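Local coordinates for protein butyryl-CoA dehydrogenase (Marinomonas mediterranea, PDB 6CXT) that belongs to the acyl-CoA dehydrogenase family of flavoproteins and binds flavin-adenine dinucleotide, at residues D146-N151 with D215-K221. Residues are numbered along the deposited sequence; the frame is centred on the assembly and turned at random.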
# COMPACT_ATOMS: atom_id res chain seq x y z
N ASP B 146 -9.76 -47.13 30.49
CA ASP B 146 -10.82 -46.52 29.68
C ASP B 146 -10.84 -44.96 29.74
O ASP B 146 -11.83 -44.34 29.37
CB ASP B 146 -12.19 -47.02 30.15
CG ASP B 146 -12.58 -48.38 29.56
OD1 ASP B 146 -11.76 -49.03 28.85
OD2 ASP B 146 -13.72 -48.80 29.81
N TYR B 147 -9.77 -44.37 30.24
CA TYR B 147 -9.77 -42.91 30.56
C TYR B 147 -8.50 -42.30 30.03
O TYR B 147 -7.51 -42.99 29.78
CB TYR B 147 -9.88 -42.64 32.08
CG TYR B 147 -11.18 -43.10 32.65
CD1 TYR B 147 -11.37 -44.45 33.08
CD2 TYR B 147 -12.26 -42.21 32.76
CE1 TYR B 147 -12.61 -44.87 33.57
CE2 TYR B 147 -13.49 -42.62 33.25
CZ TYR B 147 -13.65 -43.95 33.66
OH TYR B 147 -14.88 -44.29 34.15
N TYR B 148 -8.54 -40.98 29.85
CA TYR B 148 -7.33 -40.24 29.55
C TYR B 148 -7.12 -39.24 30.62
O TYR B 148 -8.09 -38.74 31.14
CB TYR B 148 -7.48 -39.52 28.22
CG TYR B 148 -7.25 -40.38 27.02
CD1 TYR B 148 -5.96 -40.58 26.52
CD2 TYR B 148 -8.33 -41.00 26.39
CE1 TYR B 148 -5.75 -41.37 25.40
CE2 TYR B 148 -8.14 -41.77 25.25
CZ TYR B 148 -6.85 -41.97 24.77
OH TYR B 148 -6.68 -42.76 23.65
N VAL B 149 -5.87 -39.00 30.97
CA VAL B 149 -5.52 -37.98 31.93
C VAL B 149 -4.86 -36.84 31.13
O VAL B 149 -3.80 -37.04 30.49
CB VAL B 149 -4.58 -38.56 33.00
CG1 VAL B 149 -4.07 -37.51 33.99
CG2 VAL B 149 -5.31 -39.69 33.75
N LEU B 150 -5.44 -35.64 31.25
CA LEU B 150 -5.02 -34.46 30.47
C LEU B 150 -4.31 -33.50 31.39
O LEU B 150 -4.76 -33.22 32.52
CB LEU B 150 -6.22 -33.80 29.81
CG LEU B 150 -6.60 -34.27 28.41
CD1 LEU B 150 -7.19 -35.69 28.35
CD2 LEU B 150 -7.55 -33.27 27.76
N ASN B 151 -3.16 -33.01 30.92
CA ASN B 151 -2.39 -32.13 31.69
C ASN B 151 -1.80 -31.00 30.84
O ASN B 151 -1.03 -31.28 29.93
CB ASN B 151 -1.28 -32.92 32.33
CG ASN B 151 -0.84 -32.31 33.61
OD1 ASN B 151 -1.56 -32.32 34.62
ND2 ASN B 151 0.36 -31.74 33.60
N ASP B 215 -5.26 -29.58 35.10
CA ASP B 215 -4.36 -30.18 36.10
C ASP B 215 -4.85 -31.61 36.33
O ASP B 215 -5.83 -31.82 37.09
CB ASP B 215 -4.41 -29.35 37.39
CG ASP B 215 -3.62 -29.98 38.55
OD1 ASP B 215 -2.78 -30.86 38.34
OD2 ASP B 215 -3.82 -29.54 39.69
N ASN B 216 -4.22 -32.57 35.64
CA ASN B 216 -4.59 -34.00 35.77
C ASN B 216 -6.07 -34.21 35.69
O ASN B 216 -6.71 -34.69 36.63
CB ASN B 216 -3.98 -34.60 37.06
CG ASN B 216 -2.46 -34.78 36.95
OD1 ASN B 216 -1.93 -35.33 35.97
ND2 ASN B 216 -1.73 -34.28 37.95
N CYS B 217 -6.64 -33.82 34.56
CA CYS B 217 -8.05 -33.94 34.34
C CYS B 217 -8.24 -35.33 33.78
O CYS B 217 -7.63 -35.66 32.74
CB CYS B 217 -8.54 -32.90 33.30
SG CYS B 217 -8.52 -31.26 34.05
N THR B 218 -9.12 -36.10 34.42
CA THR B 218 -9.49 -37.42 33.94
C THR B 218 -10.75 -37.43 33.18
O THR B 218 -11.82 -37.04 33.67
CB THR B 218 -9.54 -38.41 35.15
OG1 THR B 218 -8.21 -38.43 35.67
CG2 THR B 218 -9.96 -39.80 34.71
N ILE B 219 -10.68 -37.90 31.94
CA ILE B 219 -11.93 -38.02 31.20
C ILE B 219 -12.07 -39.41 30.54
O ILE B 219 -11.06 -40.03 30.16
CB ILE B 219 -12.05 -36.94 30.07
CG1 ILE B 219 -10.85 -37.06 29.13
CG2 ILE B 219 -12.08 -35.50 30.65
CD1 ILE B 219 -11.02 -36.23 27.89
N HIS B 220 -13.30 -39.84 30.37
CA HIS B 220 -13.57 -41.11 29.74
C HIS B 220 -13.19 -41.04 28.27
O HIS B 220 -13.36 -40.01 27.63
CB HIS B 220 -15.03 -41.49 29.88
CG HIS B 220 -15.29 -42.91 29.51
ND1 HIS B 220 -15.83 -43.29 28.30
CD2 HIS B 220 -15.03 -44.07 30.18
CE1 HIS B 220 -15.91 -44.60 28.24
NE2 HIS B 220 -15.43 -45.10 29.37
N LYS B 221 -12.67 -42.14 27.75
CA LYS B 221 -12.26 -42.22 26.35
C LYS B 221 -13.37 -41.91 25.35
O LYS B 221 -13.06 -41.49 24.25
CB LYS B 221 -11.63 -43.58 26.03
CG LYS B 221 -12.65 -44.71 26.00
CD LYS B 221 -11.99 -46.02 25.63
CE LYS B 221 -13.02 -47.14 25.68
NZ LYS B 221 -12.33 -48.43 25.40
O HOH W 1 -0.70 -30.96 36.79
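A G1 beta bulge shows how an antiparallel ladder can absorb an extra residue. In the middle domain of this acyl-CoA dehydrogenase fold, strands 147-158 and 209-220 are neighbours in a four-stranded antiparallel sheet, and N216 and C217, both facing L150, make the bulge. N216 takes the positive phi (47°) of the bulge's first position. Y148 and I219 form a hydrogen-bonded pair, Y148 N to I219 O at 2.7 Å and I219 N to Y148 O at 2.8 Å; L150 and C217 form the next, with L150 N to C217 O at 2.6 Å. One further backbone bond, K221 N to D146 O, closes the far end.

Alternation sorts the side chains. Y148, L150, C217 and I219 share the buried face, where L150 CD1 meets I219 CD1 at 3.9 Å and F184 of strand 181-187 packs against Y148, L150 and I219; V149 and T218 lie on the other face.

H220 turns its ring edge to the face of Y147, and D146 OD1 reaches K221 NZ in a 3.5 Å salt bridge. At the bulge, N151 OD1 accepts from N216 N (2.9 Å) and from a water that also donates to D215 OD1 at 2.6 Å.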